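Long-range contacts in tRNA threonylcarbamoyladenosine biosynthesis protein TsaE (PDB 1HTW), which binds ATP and magnesium and is required for forming the threonylcarbamoyl group on adenosine 37 of tRNAs that read codons beginning with adenine: residues G18-E23 and G52-I57; T30-M35 and Y103-S108. All coordinates share one frame; numbering follows the deposited sequence.

Interaction 1 (G18-E23 and G52-I57); sequences GKKFAE and GMLQGI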
# COMPACT_ATOMS: atom_id res chain seq x y z
N GLY A 18 5.45 3.12 8.35
CA GLY A 18 5.13 3.44 6.95
C GLY A 18 6.34 4.13 6.27
O GLY A 18 6.63 3.80 5.11
N LYS A 19 6.99 5.01 6.97
CA LYS A 19 8.13 5.77 6.33
C LYS A 19 9.23 4.73 5.98
O LYS A 19 9.72 4.71 4.84
CB LYS A 19 8.70 6.80 7.26
CG LYS A 19 9.93 7.53 6.63
CD LYS A 19 10.52 8.55 7.57
CE LYS A 19 11.87 9.08 7.10
NZ LYS A 19 11.84 9.60 5.69
N LYS A 20 9.52 3.85 6.94
CA LYS A 20 10.58 2.82 6.66
C LYS A 20 10.16 1.92 5.51
O LYS A 20 11.01 1.69 4.61
CB LYS A 20 10.86 2.01 7.92
CG LYS A 20 11.87 0.88 7.72
CD LYS A 20 12.11 0.07 8.98
CE LYS A 20 13.49 -0.61 8.93
NZ LYS A 20 13.32 -2.08 8.72
N PHE A 21 8.93 1.44 5.44
CA PHE A 21 8.46 0.58 4.39
C PHE A 21 8.50 1.28 3.03
O PHE A 21 8.94 0.78 2.00
CB PHE A 21 7.03 0.14 4.73
CG PHE A 21 6.31 -0.81 3.84
CD1 PHE A 21 6.95 -1.83 3.18
CD2 PHE A 21 4.91 -0.77 3.71
CE1 PHE A 21 6.24 -2.70 2.35
CE2 PHE A 21 4.19 -1.64 2.94
CZ PHE A 21 4.89 -2.63 2.20
N ALA A 22 8.04 2.55 2.99
CA ALA A 22 8.01 3.28 1.71
C ALA A 22 9.46 3.57 1.24
O ALA A 22 9.70 3.41 0.03
CB ALA A 22 7.29 4.62 1.89
N GLU A 23 10.36 3.85 2.15
CA GLU A 23 11.76 4.08 1.82
C GLU A 23 12.36 2.83 1.20
O GLU A 23 13.06 2.93 0.16
CB GLU A 23 12.56 4.61 2.96
CG GLU A 23 12.22 6.03 3.42
CD GLU A 23 12.80 7.09 2.49
OE1 GLU A 23 13.19 6.73 1.36
OE2 GLU A 23 12.86 8.28 2.88
N GLY A 52 1.52 7.57 6.59
CA GLY A 52 2.90 7.54 7.07
C GLY A 52 3.84 7.23 5.81
O GLY A 52 4.93 7.76 5.87
N MET A 53 3.39 6.38 4.97
CA MET A 53 4.26 6.03 3.77
C MET A 53 4.42 7.29 2.91
O MET A 53 5.57 7.69 2.66
CB MET A 53 3.66 4.92 2.99
CG MET A 53 3.53 3.51 3.67
SD MET A 53 2.72 2.18 2.72
CE MET A 53 4.10 1.83 1.35
N LEU A 54 3.31 7.93 2.60
CA LEU A 54 3.44 9.09 1.61
C LEU A 54 4.05 10.29 2.24
O LEU A 54 4.92 11.00 1.66
CB LEU A 54 2.04 9.39 1.08
CG LEU A 54 1.30 8.34 0.29
CD1 LEU A 54 -0.15 8.74 0.01
CD2 LEU A 54 1.98 8.14 -1.08
N GLN A 55 3.62 10.73 3.45
CA GLN A 55 4.15 11.85 4.12
C GLN A 55 5.55 11.58 4.59
O GLN A 55 6.45 12.45 4.71
CB GLN A 55 3.23 12.34 5.32
CG GLN A 55 1.89 12.82 4.74
CD GLN A 55 0.92 13.23 5.90
OE1 GLN A 55 1.20 12.79 7.00
NE2 GLN A 55 -0.03 14.10 5.61
N GLY A 56 5.78 10.26 4.88
CA GLY A 56 7.13 9.85 5.34
C GLY A 56 8.20 10.06 4.25
O GLY A 56 9.33 10.39 4.67
N ILE A 57 7.81 9.90 3.01
CA ILE A 57 8.83 10.12 1.91
C ILE A 57 8.68 11.54 1.38
O ILE A 57 9.31 11.86 0.34
CB ILE A 57 8.68 9.08 0.83
CG1 ILE A 57 7.30 8.88 0.25
CG2 ILE A 57 9.19 7.71 1.37
CD1 ILE A 57 7.21 8.01 -1.00

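Interaction 2 (T30-M35 and Y103-S108); sequences TEKAIM and YFNTDS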
# COMPACT_ATOMS: atom_id res chain seq x y z
N THR A 30 12.33 -0.35 -8.72
CA THR A 30 11.94 -1.33 -9.73
C THR A 30 11.32 -0.67 -10.94
O THR A 30 10.62 0.35 -10.81
CB THR A 30 10.91 -2.33 -9.11
OG1 THR A 30 9.76 -1.52 -8.72
CG2 THR A 30 11.51 -2.91 -7.84
N GLU A 31 11.44 -1.31 -12.11
CA GLU A 31 10.73 -0.85 -13.28
C GLU A 31 9.26 -1.27 -13.24
O GLU A 31 8.41 -0.60 -13.81
CB GLU A 31 11.33 -1.58 -14.55
CG GLU A 31 10.49 -1.25 -15.76
CD GLU A 31 10.94 -1.95 -17.02
OE1 GLU A 31 10.48 -3.09 -17.26
OE2 GLU A 31 11.75 -1.36 -17.76
N LYS A 32 8.98 -2.40 -12.58
CA LYS A 32 7.58 -2.84 -12.55
C LYS A 32 6.86 -2.11 -11.37
O LYS A 32 7.53 -1.70 -10.46
CB LYS A 32 7.38 -4.31 -12.49
CG LYS A 32 7.65 -4.97 -11.14
CD LYS A 32 6.93 -6.34 -11.14
CE LYS A 32 6.75 -6.83 -9.74
NZ LYS A 32 6.35 -8.26 -9.66
N ALA A 33 5.59 -1.95 -11.60
CA ALA A 33 4.80 -1.23 -10.51
C ALA A 33 4.76 -2.17 -9.30
O ALA A 33 4.55 -3.38 -9.49
CB ALA A 33 3.44 -0.96 -11.05
N ILE A 34 4.94 -1.61 -8.12
CA ILE A 34 4.91 -2.50 -6.91
C ILE A 34 3.46 -2.53 -6.38
O ILE A 34 2.91 -1.46 -6.15
CB ILE A 34 5.88 -1.97 -5.89
CG1 ILE A 34 7.31 -1.83 -6.48
CG2 ILE A 34 5.93 -2.80 -4.61
CD1 ILE A 34 8.35 -1.43 -5.46
N MET A 35 2.91 -3.71 -6.29
CA MET A 35 1.50 -3.84 -5.83
C MET A 35 1.52 -4.20 -4.34
O MET A 35 2.02 -5.22 -3.91
CB MET A 35 0.78 -4.89 -6.65
CG MET A 35 0.97 -4.64 -8.18
SD MET A 35 -0.11 -3.09 -8.69
CE MET A 35 -1.79 -3.67 -8.21
N TYR A 103 -1.20 3.18 -14.80
CA TYR A 103 -0.69 3.06 -13.44
C TYR A 103 -0.04 1.72 -13.14
O TYR A 103 0.91 1.67 -12.35
CB TYR A 103 -1.79 3.31 -12.42
CG TYR A 103 -2.58 4.58 -12.62
CD1 TYR A 103 -2.24 5.53 -13.56
CD2 TYR A 103 -3.71 4.80 -11.85
CE1 TYR A 103 -3.01 6.68 -13.74
CE2 TYR A 103 -4.51 5.91 -12.03
CZ TYR A 103 -4.14 6.86 -12.96
OH TYR A 103 -4.89 8.00 -13.08
N PHE A 104 -0.54 0.64 -13.70
CA PHE A 104 0.01 -0.68 -13.45
C PHE A 104 1.13 -1.01 -14.43
O PHE A 104 1.85 -1.98 -14.19
CB PHE A 104 -1.03 -1.78 -13.44
CG PHE A 104 -2.23 -1.58 -12.56
CD1 PHE A 104 -2.12 -0.99 -11.31
CD2 PHE A 104 -3.48 -2.00 -12.98
CE1 PHE A 104 -3.24 -0.79 -10.52
CE2 PHE A 104 -4.59 -1.85 -12.18
CZ PHE A 104 -4.48 -1.23 -10.95
N ASN A 105 1.33 -0.17 -15.45
CA ASN A 105 2.35 -0.40 -16.44
C ASN A 105 3.55 0.51 -16.40
O ASN A 105 4.29 0.59 -17.41
CB ASN A 105 1.74 -0.24 -17.87
CG ASN A 105 1.10 -1.54 -18.28
OD1 ASN A 105 -0.03 -1.81 -17.88
ND2 ASN A 105 1.83 -2.34 -19.05
N THR A 106 3.79 1.21 -15.32
CA THR A 106 4.93 2.12 -15.18
C THR A 106 5.61 1.85 -13.85
O THR A 106 5.14 0.90 -13.16
CB THR A 106 4.46 3.56 -15.36
OG1 THR A 106 5.53 4.47 -15.51
CG2 THR A 106 3.63 3.94 -14.12
N ASP A 107 6.69 2.47 -13.50
CA ASP A 107 7.50 2.27 -12.34
C ASP A 107 6.88 3.08 -11.13
O ASP A 107 7.52 3.97 -10.60
CB ASP A 107 8.93 2.74 -12.56
CG ASP A 107 9.06 4.14 -13.12
OD1 ASP A 107 8.15 4.54 -13.89
OD2 ASP A 107 10.07 4.80 -12.83
N SER A 108 5.67 2.63 -10.91
CA SER A 108 4.90 3.28 -9.80
C SER A 108 4.87 2.36 -8.59
O SER A 108 5.41 1.27 -8.54
CB SER A 108 3.48 3.46 -10.33
OG SER A 108 2.79 2.24 -10.50
O HOH W 1 8.30 1.17 -8.80
O HOH W 2 4.41 -2.55 -14.21

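Interaction 1 (G18-E23 and G52-I57)
M53 of helix 46-56 and F21 of helix 11-28 cross at a slant. SD of M53 is 4.8 Å from the centre of the F21 ring, 61° off its normal, a Met-aromatic contact. The methyl CE of M53 comes 3.6 Å from CD2 of F21. The M53 chain is extended up to its last torsion, and the bend there swings CE toward the ring. F21 also touches I127 and V129 of strand 127-134.

The two helices cross at -71°, with segment axes 7.2 Å apart at closest approach. Helix 46-56 starts within the P-loop, whose residues bind ADP in this structure. G18 has no side chain, and the backbones come close: CA of G18 lies 4.2 Å from CA of M53. CG of M53 rests against O of G18. A22 points its methyl at the other helix, where it meets CB of M53 and, at 3.7 Å, CG2 of I57. The carboxylate end of E23 runs alongside that same CG2 branch.

K19 passes over G56, which also lacks a side chain, and its carbon chain lies along the backbone there. The chain is straight until chi4, which turns NZ onto O of G56 at 2.8 Å. The donor sits 31° out of the carbonyl plane. NZ of K19 also makes a weak, 3.3 Å salt bridge to OE2 of E23.

The chemistry is split: apolar groups and close backbones join the helices inside, while one ammonium group bonds to the carbonyl of G56 at the exposed margin and probably steadies E23.

Interaction 2 (T30-M35 and Y103-S108)
The backbones of A33 and S108 come together where two strands begin, and N of I34 donates to O of S108 at 2.9 Å with a fairly straight N-H...O angle of 160°. CA of A33 adds a CA-H...O contact to the same oxygen. Earlier in the segments, CA of D107 approaches O of E31 at 3.4 Å. D107 is the centre of an inverse gamma turn, and its CB lies against O of T30.

The methyl of A33 fits among polar atoms. Its CB is 3.3 Å from OG of S108 and equally close to O of T106. S108 turns OG between its backbone N and carbonyl carbon (chi1 68°), where it reaches O of Y103 at 2.7 Å, nearly in line with that C=O. This bond ties Y103 of helix 100-104 to the residue just before strand 109-113. Water 2 bridges the segments, accepting from N of A33 and donating to O of F104.

Strands 34-39 and 109-113 run parallel and adjacent in the central sheet of this P-loop NTPase fold. The I34 to S108 bond lies at their entry, and I34 continues the pairing with C110.

M35 and F104 meet at about a right angle. SD of M35 is 4.8 Å from the F104 ring centre and 46° off the normal, a Met-aromatic contact taken obliquely. The M35 chain bends twice, at chi2 and again at chi3, which brings SD and CE to the CD1 and CE1 side of the ring. L122 and P123 touch both side chains. Nearby, OG1 of T30 donates to O of K32 in the carbonyl plane, while NZ of K32 forms a salt bridge with D126.

Overall arrangement
Interaction 1 is the more buried contact: five of its nine touching residues are buried and one is exposed. Interaction 2 has four of eleven buried and three exposed, and is nearer the surface. Their centres are about 17 Å apart, and their nearest atoms about 7 Å, without touching. Strand 34-39 joins them in sequence: it follows helix 11-28 and leads through the P-loop to helix 46-56. Each has one Met-aromatic pair, but the polar chemistry differs. Interaction 1 is mainly apolar, with one lysine bonded to the carbonyl of G56. Interaction 2 uses backbone pairing, a serine hydroxyl and bridging water.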